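Local structure of glucose-binding protein (Thermus thermophilus HB27, 2B3F) at residues F6-G11 / L276-G281; G11-A16 / P310-I315; W112-N117 / N294-V299. The protein binds galactose and glucose in a pocket that here holds beta-D-galactopyranose, and is probably the binding component of a sugar transport system. All blocks are in the same frame, centred on the assembly; numbering follows the deposited sequence.

Interaction 1: residues F6-G11 / L276-G281. With GAL (beta-D-galactopyranose), chain G.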
loop_
_atom_site.group_PDB
_atom_site.type_symbol
_atom_site.label_atom_id
_atom_site.label_comp_id
_atom_site.label_asym_id
_atom_site.label_seq_id
_atom_site.Cartn_x
_atom_site.Cartn_y
_atom_site.Cartn_z
ATOM N N PHE A 6 -12.327 11.924 4.559
ATOM C CA PHE A 6 -10.979 12.048 5.113
ATOM C C PHE A 6 -10.072 11.017 4.428
ATOM O O PHE A 6 -10.407 9.841 4.322
ATOM C CB PHE A 6 -11.062 11.846 6.624
ATOM C CG PHE A 6 -9.772 12.103 7.381
ATOM C CD1 PHE A 6 -9.624 13.258 8.140
ATOM C CD2 PHE A 6 -8.751 11.158 7.394
ATOM C CE1 PHE A 6 -8.445 13.500 8.869
ATOM C CE2 PHE A 6 -7.579 11.393 8.145
ATOM C CZ PHE A 6 -7.448 12.566 8.870
ATOM N N SER A 7 -8.920 11.457 3.927
ATOM C CA SER A 7 -8.002 10.570 3.219
ATOM C C SER A 7 -6.616 11.218 3.173
ATOM O O SER A 7 -6.429 12.351 3.646
ATOM C CB SER A 7 -8.477 10.295 1.780
ATOM O OG SER A 7 -8.171 11.369 0.890
ATOM N N TRP A 8 -5.674 10.499 2.580
ATOM C CA TRP A 8 -4.368 11.098 2.270
ATOM C C TRP A 8 -4.119 11.247 0.786
ATOM O O TRP A 8 -2.958 11.344 0.328
ATOM C CB TRP A 8 -3.238 10.370 3.003
ATOM C CG TRP A 8 -2.959 8.958 2.708
ATOM C CD1 TRP A 8 -2.080 8.454 1.787
ATOM C CD2 TRP A 8 -3.451 7.829 3.441
ATOM N NE1 TRP A 8 -2.014 7.073 1.881
ATOM C CE2 TRP A 8 -2.843 6.671 2.899
ATOM C CE3 TRP A 8 -4.351 7.683 4.503
ATOM C CZ2 TRP A 8 -3.121 5.386 3.382
ATOM C CZ3 TRP A 8 -4.623 6.423 4.970
ATOM C CH2 TRP A 8 -4.015 5.295 4.417
ATOM N N TRP A 9 -5.204 11.323 0.010
ATOM C CA TRP A 9 -5.056 11.396 -1.414
ATOM C C TRP A 9 -4.949 12.850 -1.903
ATOM O O TRP A 9 -5.760 13.351 -2.663
ATOM C CB TRP A 9 -6.187 10.610 -2.078
ATOM C CG TRP A 9 -6.040 9.138 -1.898
ATOM C CD1 TRP A 9 -4.878 8.405 -1.813
ATOM C CD2 TRP A 9 -7.113 8.200 -1.785
ATOM N NE1 TRP A 9 -5.176 7.070 -1.652
ATOM C CE2 TRP A 9 -6.539 6.919 -1.640
ATOM C CE3 TRP A 9 -8.503 8.322 -1.800
ATOM C CZ2 TRP A 9 -7.312 5.769 -1.523
ATOM C CZ3 TRP A 9 -9.276 7.175 -1.644
ATOM C CH2 TRP A 9 -8.679 5.921 -1.539
ATOM N N ALA A 10 -3.902 13.513 -1.431
ATOM C CA ALA A 10 -3.632 14.901 -1.763
ATOM C C ALA A 10 -2.779 15.005 -3.014
ATOM O O ALA A 10 -2.097 14.057 -3.425
ATOM C CB ALA A 10 -2.916 15.544 -0.596
ATOM N N GLY A 11 -2.791 16.198 -3.614
ATOM C CA GLY A 11 -1.924 16.485 -4.714
ATOM C C GLY A 11 -2.143 15.529 -5.851
ATOM O O GLY A 11 -3.301 15.278 -6.250
ATOM N N LEU A 276 -2.659 -4.864 -0.498
ATOM C CA LEU A 276 -3.273 -3.987 0.483
ATOM C C LEU A 276 -4.574 -3.497 -0.149
ATOM O O LEU A 276 -4.761 -3.629 -1.370
ATOM C CB LEU A 276 -2.350 -2.786 0.810
ATOM C CG LEU A 276 -1.939 -1.955 -0.404
ATOM C CD1 LEU A 276 -2.289 -0.488 -0.233
ATOM C CD2 LEU A 276 -0.468 -2.170 -0.810
ATOM N N SER A 277 -5.440 -2.910 0.657
ATOM C CA SER A 277 -6.715 -2.420 0.141
ATOM C C SER A 277 -7.150 -1.187 0.891
ATOM O O SER A 277 -7.221 -1.196 2.114
ATOM C CB SER A 277 -7.790 -3.515 0.244
ATOM O OG SER A 277 -9.043 -3.004 -0.172
ATOM N N ASP A 278 -7.396 -0.112 0.139
ATOM C CA ASP A 278 -7.978 1.098 0.657
ATOM C C ASP A 278 -9.478 0.869 0.805
ATOM O O ASP A 278 -10.102 0.339 -0.108
ATOM C CB ASP A 278 -7.711 2.260 -0.296
ATOM C CG ASP A 278 -6.214 2.614 -0.389
ATOM O OD1 ASP A 278 -5.623 2.821 0.694
ATOM O OD2 ASP A 278 -5.678 2.663 -1.515
ATOM N N SER A 279 -10.017 1.253 1.951
ATOM C CA SER A 279 -11.424 1.050 2.278
ATOM C C SER A 279 -11.975 2.256 3.034
ATOM O O SER A 279 -11.219 3.082 3.557
ATOM C CB SER A 279 -11.576 -0.266 3.071
ATOM O OG SER A 279 -11.167 -0.159 4.410
ATOM N N PHE A 280 -13.308 2.352 3.086
ATOM C CA PHE A 280 -13.995 3.391 3.835
ATOM C C PHE A 280 -15.046 2.744 4.724
ATOM O O PHE A 280 -15.732 1.831 4.275
ATOM C CB PHE A 280 -14.685 4.376 2.896
ATOM C CG PHE A 280 -13.726 5.295 2.181
ATOM C CD1 PHE A 280 -13.343 6.507 2.753
ATOM C CD2 PHE A 280 -13.221 4.947 0.941
ATOM C CE1 PHE A 280 -12.445 7.357 2.087
ATOM C CE2 PHE A 280 -12.335 5.789 0.268
ATOM C CZ PHE A 280 -11.944 7.002 0.867
ATOM N N GLY A 281 -15.180 3.255 5.943
ATOM C CA GLY A 281 -16.236 2.820 6.842
ATOM C C GLY A 281 -17.128 3.941 7.306
ATOM O O GLY A 281 -17.143 5.036 6.734
HETATM C C1 GAL G . -0.884 3.571 0.648
HETATM C C2 GAL G . -2.331 3.740 0.168
HETATM C C3 GAL G . -2.401 4.129 -1.303
HETATM C C4 GAL G . -1.510 5.337 -1.597
HETATM C C5 GAL G . -0.115 5.087 -0.973
HETATM C C6 GAL G . 0.890 6.233 -1.172
HETATM O O1 GAL G . -0.833 3.282 2.013
HETATM O O2 GAL G . -3.056 2.527 0.431
HETATM O O3 GAL G . -3.741 4.429 -1.665
HETATM O O4 GAL G . -2.147 6.469 -1.066
HETATM O O5 GAL G . -0.200 4.804 0.403
HETATM O O6 GAL G . 0.552 7.329 -0.376
#
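The side chain of W9 links three partners in turn: galactose, D278 and F280. Its CB points toward residues 276-281, and CG lies anti to the carbonyl carbon, beside the backbone N (chi1 -71°), so the indole extends toward the second segment. CD1 meets the sugar first, 3.4 Å from GAL O4. Next to it, NE1 donates to GAL O3 at 3.0 Å with an N-H...O angle of 158°, while its second bond, to GAL O4, is bent and weak at 3.1 Å. CE2 stays near GAL O3. CZ2 comes 3.5 Å from D278 OD2, which lies close to the indole plane; ring and carboxylate meet tip to tip, planes 88° apart. CH2 lies between D278 CB and the F280 ring. At the far corner, CZ3 touches F280 CZ at 3.7 Å, and the two rings meet obliquely.

As expected for the alpha/beta fold of a periplasmic binding protein, strand 2-7 ends in a loop at the sugar, and strand 272-280 brings D278 to it, with strand 62-66 paired to both. An ST turn at S7, whose OG accepts the backbone N-H of W9, shapes that loop.

D278 takes a hydroxyl on each oxygen: GAL O2 donates to OD1 at 2.6 Å and GAL O3 to OD2, also at 2.6 Å. Q64 NE2 is a further partner of OD1. This grip would probably fix the carboxylate's rotation. W8 approaches from another side, its NE1 donating almost straight to the ring oxygen GAL O5 at 3.3 Å.

Interaction 2: residues G11-A16 / P310-I315. With GAL (beta-D-galactopyranose), chain G.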
loop_
_atom_site.group_PDB
_atom_site.type_symbol
_atom_site.label_atom_id
_atom_site.label_comp_id
_atom_site.label_asym_id
_atom_site.label_seq_id
_atom_site.Cartn_x
_atom_site.Cartn_y
_atom_site.Cartn_z
ATOM N N GLY A 11 -2.791 16.198 -3.614
ATOM C CA GLY A 11 -1.924 16.485 -4.714
ATOM C C GLY A 11 -2.143 15.529 -5.851
ATOM O O GLY A 11 -3.301 15.278 -6.250
ATOM N N ASP A 12 -1.049 14.953 -6.345
ATOM C CA ASP A 12 -1.133 14.116 -7.515
ATOM C C ASP A 12 -1.687 12.729 -7.184
ATOM O O ASP A 12 -1.865 11.927 -8.084
ATOM C CB ASP A 12 0.197 14.024 -8.277
ATOM C CG ASP A 12 1.327 13.441 -7.450
ATOM O OD1 ASP A 12 1.138 12.403 -6.764
ATOM O OD2 ASP A 12 2.458 14.026 -7.521
ATOM N N GLU A 13 -1.935 12.455 -5.905
ATOM C CA GLU A 13 -2.679 11.240 -5.547
ATOM C C GLU A 13 -4.185 11.406 -5.685
ATOM O O GLU A 13 -4.928 10.405 -5.588
ATOM C CB GLU A 13 -2.317 10.787 -4.132
ATOM C CG GLU A 13 -0.831 10.407 -3.973
ATOM C CD GLU A 13 -0.601 9.304 -2.971
ATOM O OE1 GLU A 13 0.296 9.442 -2.097
ATOM O OE2 GLU A 13 -1.306 8.270 -3.080
ATOM N N GLY A 14 -4.649 12.639 -5.878
ATOM C CA GLY A 14 -6.075 12.949 -5.865
ATOM C C GLY A 14 -6.951 12.616 -7.072
ATOM O O GLY A 14 -8.166 12.556 -6.897
ATOM N N PRO A 15 -6.379 12.504 -8.298
ATOM C CA PRO A 15 -7.275 12.301 -9.470
ATOM C C PRO A 15 -8.369 11.242 -9.315
ATOM O O PRO A 15 -9.538 11.515 -9.615
ATOM C CB PRO A 15 -6.308 11.924 -10.586
ATOM C CG PRO A 15 -5.068 12.732 -10.248
ATOM C CD PRO A 15 -4.970 12.654 -8.741
ATOM N N ALA A 16 -7.998 10.060 -8.840
ATOM C CA ALA A 16 -8.986 8.986 -8.667
ATOM C C ALA A 16 -10.098 9.373 -7.685
ATOM O O ALA A 16 -11.272 9.210 -7.978
ATOM C CB ALA A 16 -8.294 7.692 -8.239
ATOM N N PRO A 310 -8.762 2.941 -12.642
ATOM C CA PRO A 310 -7.859 3.173 -13.780
ATOM C C PRO A 310 -6.963 4.432 -13.642
ATOM O O PRO A 310 -5.840 4.451 -14.162
ATOM C CB PRO A 310 -8.823 3.289 -14.974
ATOM C CG PRO A 310 -10.033 2.453 -14.547
ATOM C CD PRO A 310 -10.164 2.752 -13.067
ATOM N N LEU A 311 -7.462 5.452 -12.962
ATOM C CA LEU A 311 -6.673 6.663 -12.676
ATOM C C LEU A 311 -5.618 6.437 -11.586
ATOM O O LEU A 311 -4.543 7.051 -11.595
ATOM C CB LEU A 311 -7.590 7.798 -12.240
ATOM C CG LEU A 311 -8.573 8.292 -13.303
ATOM C CD1 LEU A 311 -9.638 9.216 -12.687
ATOM C CD2 LEU A 311 -7.790 9.017 -14.399
ATOM N N LYS A 312 -5.942 5.561 -10.648
ATOM C CA LYS A 312 -5.146 5.357 -9.420
ATOM C C LYS A 312 -3.927 4.457 -9.578
ATOM O O LYS A 312 -2.932 4.650 -8.870
ATOM C CB LYS A 312 -6.052 4.761 -8.343
ATOM C CG LYS A 312 -5.482 4.704 -6.935
ATOM C CD LYS A 312 -5.354 6.032 -6.262
ATOM C CE LYS A 312 -5.184 5.846 -4.757
ATOM N NZ LYS A 312 -3.912 5.117 -4.457
ATOM N N GLY A 313 -4.016 3.442 -10.429
ATOM C CA GLY A 313 -2.960 2.451 -10.596
ATOM C C GLY A 313 -3.255 1.132 -9.876
ATOM O O GLY A 313 -2.619 0.126 -10.128
ATOM N N SER A 314 -4.217 1.174 -8.971
ATOM C CA SER A 314 -4.761 -0.011 -8.315
ATOM C C SER A 314 -5.740 -0.681 -9.272
ATOM O O SER A 314 -6.135 -0.104 -10.280
ATOM C CB SER A 314 -5.521 0.373 -7.046
ATOM O OG SER A 314 -6.291 1.552 -7.205
ATOM N N ILE A 315 -6.141 -1.887 -8.900
ATOM C CA ILE A 315 -7.232 -2.580 -9.577
ATOM C C ILE A 315 -8.470 -2.528 -8.668
ATOM O O ILE A 315 -8.388 -2.191 -7.486
ATOM C CB ILE A 315 -6.826 -4.032 -9.954
ATOM C CG1 ILE A 315 -6.614 -4.889 -8.701
ATOM C CG2 ILE A 315 -5.594 -4.008 -10.863
ATOM C CD1 ILE A 315 -6.165 -6.328 -8.927
HETATM C C1 GAL G . -0.884 3.571 0.648
HETATM C C2 GAL G . -2.331 3.740 0.168
HETATM C C3 GAL G . -2.401 4.129 -1.303
HETATM C C4 GAL G . -1.510 5.337 -1.597
HETATM C C5 GAL G . -0.115 5.087 -0.973
HETATM C C6 GAL G . 0.890 6.233 -1.172
HETATM O O1 GAL G . -0.833 3.282 2.013
HETATM O O2 GAL G . -3.056 2.527 0.431
HETATM O O3 GAL G . -3.741 4.429 -1.665
HETATM O O4 GAL G . -2.147 6.469 -1.066
HETATM O O5 GAL G . -0.200 4.804 0.403
HETATM O O6 GAL G . 0.552 7.329 -0.376
HETATM O O HOH W 1 -2.357 7.237 -5.306
#
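K312 leaves the backbone with CG anti to the backbone N (chi1 -170°), then bends at chi2 (71°) and again at chi4 (64°), which swings NZ round to the sugar. E13 starts with CG anti to the carbonyl carbon, and its chain bends at chi2, so that its carboxylate arrives at O4 and O6, next to the O3 that K312 NZ binds. Each of its oxygens accepts one hydroxyl: GAL O6 donates to OE1 at 2.7 Å and GAL O4 to OE2 at 2.8 Å. K312 NZ in turn donates to GAL O3 at 2.9 Å. The two charged tips do not meet directly, E13 OE2 and K312 NZ being 4.3 Å apart. One water spans them, donating to E13 OE2 at 2.7 Å and accepting from K312 NZ at 2.8 Å.

Both residues bind galactose in the pocket, and behind their tips the start of helix 15-27 lies against the last turn of helix 302-312. A16 CB rests 3.7 Å from K312 CB and also touches the bent chain at CD, while L311 CD1 reaches P15 O at 3.8 Å. G313, with positive phi, ends that helix just after K312.

An alanine at E13 would remove both acceptors for GAL O4 and O6 and would probably weaken galactose binding and loosen the bridging water. W224 NE1 also bonds to E13 OE1, and H119 NE2 to K312 NZ. With the sugar, the water and H119 around NZ, the arrangement is consistent with a charged ammonium, whose nearness would probably favour an ionised E13.

Interaction 3: residues W112-N117 / N294-V299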
loop_
_atom_site.group_PDB
_atom_site.type_symbol
_atom_site.label_atom_id
_atom_site.label_comp_id
_atom_site.label_asym_id
_atom_site.label_seq_id
_atom_site.Cartn_x
_atom_site.Cartn_y
_atom_site.Cartn_z
ATOM N N TRP A 112 -16.581 -4.138 8.748
ATOM C CA TRP A 112 -16.264 -2.814 9.292
ATOM C C TRP A 112 -15.844 -1.745 8.289
ATOM O O TRP A 112 -15.727 -0.572 8.655
ATOM C CB TRP A 112 -15.220 -2.960 10.415
ATOM C CG TRP A 112 -15.685 -3.908 11.484
ATOM C CD1 TRP A 112 -15.328 -5.210 11.629
ATOM C CD2 TRP A 112 -16.628 -3.625 12.525
ATOM N NE1 TRP A 112 -15.976 -5.767 12.725
ATOM C CE2 TRP A 112 -16.778 -4.809 13.291
ATOM C CE3 TRP A 112 -17.359 -2.483 12.886
ATOM C CZ2 TRP A 112 -17.641 -4.888 14.386
ATOM C CZ3 TRP A 112 -18.202 -2.554 13.987
ATOM C CH2 TRP A 112 -18.331 -3.753 14.726
ATOM N N SER A 113 -15.635 -2.127 7.036
ATOM C CA SER A 113 -15.352 -1.145 5.982
ATOM C C SER A 113 -15.673 -1.719 4.608
ATOM O O SER A 113 -15.939 -2.923 4.468
ATOM C CB SER A 113 -13.888 -0.679 6.026
ATOM O OG SER A 113 -13.043 -1.731 5.633
ATOM N N VAL A 114 -15.640 -0.849 3.602
ATOM C CA VAL A 114 -15.941 -1.208 2.228
ATOM C C VAL A 114 -14.696 -0.984 1.379
ATOM O O VAL A 114 -14.256 0.165 1.230
ATOM C CB VAL A 114 -17.082 -0.339 1.661
ATOM C CG1 VAL A 114 -17.458 -0.786 0.241
ATOM C CG2 VAL A 114 -18.267 -0.344 2.631
ATOM N N PRO A 115 -14.121 -2.064 0.836
ATOM C CA PRO A 115 -12.930 -1.929 -0.012
ATOM C C PRO A 115 -13.216 -1.254 -1.342
ATOM O O PRO A 115 -14.213 -1.572 -2.001
ATOM C CB PRO A 115 -12.463 -3.364 -0.227
ATOM C CG PRO A 115 -13.309 -4.212 0.661
ATOM C CD PRO A 115 -14.529 -3.478 1.000
ATOM N N VAL A 116 -12.358 -0.322 -1.740
ATOM C CA VAL A 116 -12.504 0.362 -3.018
ATOM C C VAL A 116 -11.553 -0.151 -4.085
ATOM O O VAL A 116 -11.766 0.074 -5.268
ATOM C CB VAL A 116 -12.406 1.895 -2.867
ATOM C CG1 VAL A 116 -11.018 2.341 -2.465
ATOM C CG2 VAL A 116 -12.839 2.595 -4.181
ATOM N N ASN A 117 -10.490 -0.832 -3.665
ATOM C CA ASN A 117 -9.441 -1.231 -4.564
ATOM C C ASN A 117 -8.596 -2.367 -4.003
ATOM O O ASN A 117 -8.813 -2.853 -2.877
ATOM C CB ASN A 117 -8.545 -0.016 -4.903
ATOM C CG ASN A 117 -7.742 0.485 -3.705
ATOM O OD1 ASN A 117 -7.728 -0.128 -2.653
ATOM N ND2 ASN A 117 -7.052 1.617 -3.883
ATOM N N ASN A 294 -24.333 6.650 1.557
ATOM C CA ASN A 294 -24.406 6.721 0.108
ATOM C C ASN A 294 -23.021 6.765 -0.562
ATOM O O ASN A 294 -22.816 6.256 -1.662
ATOM C CB ASN A 294 -25.289 7.897 -0.305
ATOM C CG ASN A 294 -26.772 7.641 0.020
ATOM O OD1 ASN A 294 -27.183 6.485 0.129
ATOM N ND2 ASN A 294 -27.562 8.713 0.173
ATOM N N TRP A 295 -22.046 7.348 0.131
ATOM C CA TRP A 295 -20.672 7.285 -0.354
ATOM C C TRP A 295 -20.179 5.832 -0.349
ATOM O O TRP A 295 -19.588 5.373 -1.318
ATOM C CB TRP A 295 -19.772 8.205 0.497
ATOM C CG TRP A 295 -18.297 8.076 0.236
ATOM C CD1 TRP A 295 -17.399 7.425 1.011
ATOM C CD2 TRP A 295 -17.558 8.607 -0.875
ATOM N NE1 TRP A 295 -16.144 7.520 0.472
ATOM C CE2 TRP A 295 -16.208 8.229 -0.691
ATOM C CE3 TRP A 295 -17.897 9.370 -1.994
ATOM C CZ2 TRP A 295 -15.199 8.599 -1.580
ATOM C CZ3 TRP A 295 -16.907 9.710 -2.892
ATOM C CH2 TRP A 295 -15.559 9.340 -2.668
ATOM N N LEU A 296 -20.428 5.108 0.737
ATOM C CA LEU A 296 -20.040 3.685 0.809
ATOM C C LEU A 296 -20.654 2.863 -0.328
ATOM O O LEU A 296 -19.993 2.009 -0.940
ATOM C CB LEU A 296 -20.423 3.083 2.169
ATOM C CG LEU A 296 -19.815 3.736 3.410
ATOM C CD1 LEU A 296 -20.215 2.983 4.658
ATOM C CD2 LEU A 296 -18.277 3.832 3.281
ATOM N N ARG A 297 -21.930 3.125 -0.627
ATOM C CA ARG A 297 -22.600 2.406 -1.705
ATOM C C ARG A 297 -21.940 2.684 -3.043
ATOM O O ARG A 297 -21.809 1.791 -3.881
ATOM C CB ARG A 297 -24.092 2.762 -1.742
ATOM C CG ARG A 297 -24.846 2.312 -0.490
ATOM C CD ARG A 297 -26.302 2.762 -0.500
ATOM N NE ARG A 297 -26.921 2.333 -1.754
ATOM C CZ ARG A 297 -27.600 3.113 -2.593
ATOM N NH1 ARG A 297 -27.825 4.397 -2.318
ATOM N NH2 ARG A 297 -28.097 2.583 -3.712
ATOM N N LEU A 298 -21.486 3.924 -3.233
ATOM C CA LEU A 298 -20.759 4.284 -4.439
ATOM C C LEU A 298 -19.379 3.628 -4.528
ATOM O O LEU A 298 -19.018 3.039 -5.540
ATOM C CB LEU A 298 -20.621 5.811 -4.550
ATOM C CG LEU A 298 -19.699 6.307 -5.667
ATOM C CD1 LEU A 298 -20.190 5.890 -7.015
ATOM C CD2 LEU A 298 -19.546 7.825 -5.600
ATOM N N VAL A 299 -18.588 3.748 -3.467
ATOM C CA VAL A 299 -17.220 3.198 -3.528
ATOM C C VAL A 299 -17.226 1.668 -3.594
ATOM O O VAL A 299 -16.287 1.078 -4.095
ATOM C CB VAL A 299 -16.284 3.722 -2.381
ATOM C CG1 VAL A 299 -16.277 5.259 -2.341
ATOM C CG2 VAL A 299 -16.659 3.169 -1.083
#
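On one face of the W295 indole sits V299 CG1, 3.4 Å above the plane and displaced toward the rim; the ring also forms an edge-to-face pair with F280, and L17 and L20 of helix 15-27 touch it. The other flat group, the guanidinium of R297, has N294 OD1 at its edge, only 2° out of its plane. R297 NH1 is 3.3 Å from that oxygen but stands above the plane of the N294 amide, 51° out of it, so the bond misses the lone-pair direction. R297 NE makes a salt bridge to E91.

Across the contact the side chains that meet are aliphatic, with the carbonyls of L296 and V299 beside them. V114 has CG1 anti to the backbone N (chi1 -176°), which turns both its methyls to the helix: CG2 meets L296 CB at 4.1 Å, and CG1 lies 4.0 Å from L296 O and 4.2 Å from V299 CG2. Here helix 289-299 packs on a sheet in the alpha/beta architecture of the binding protein. Strand 110-115 runs antiparallel to strand 272-280, the strand that precedes this helix in the chain, and V114 pairs with F280 through the backbone.

V116, just beyond the strand, crosses V299 obliquely. Its CG2, also anti to the backbone N, is 4.0 Å from V299 CB and 3.8 Å from V299 O, a carbonyl that accepts a hydrogen bond from Q305 NE2.

All three contacts are buried, but interaction 2 is the least completely so, since P15 and L311 remain partly exposed. Interactions 1 and 2 share G11 and grip the same galactose, one from the loop after strand 2-7 and from strand 272-280, the other from the 3-10 turn before helix 15-27 and the end of helix 302-312. Strands 272-280 and 110-115, neighbours in one sheet, join interactions 1 and 3: S279 OG bonds to S113 OG, and S277 OG to the backbone O of N117 just past the strand. Interactions 1 and 2 bond to the sugar and also have apolar contacts; the aliphatic side chains meeting across interaction 3 do so through carbon alone.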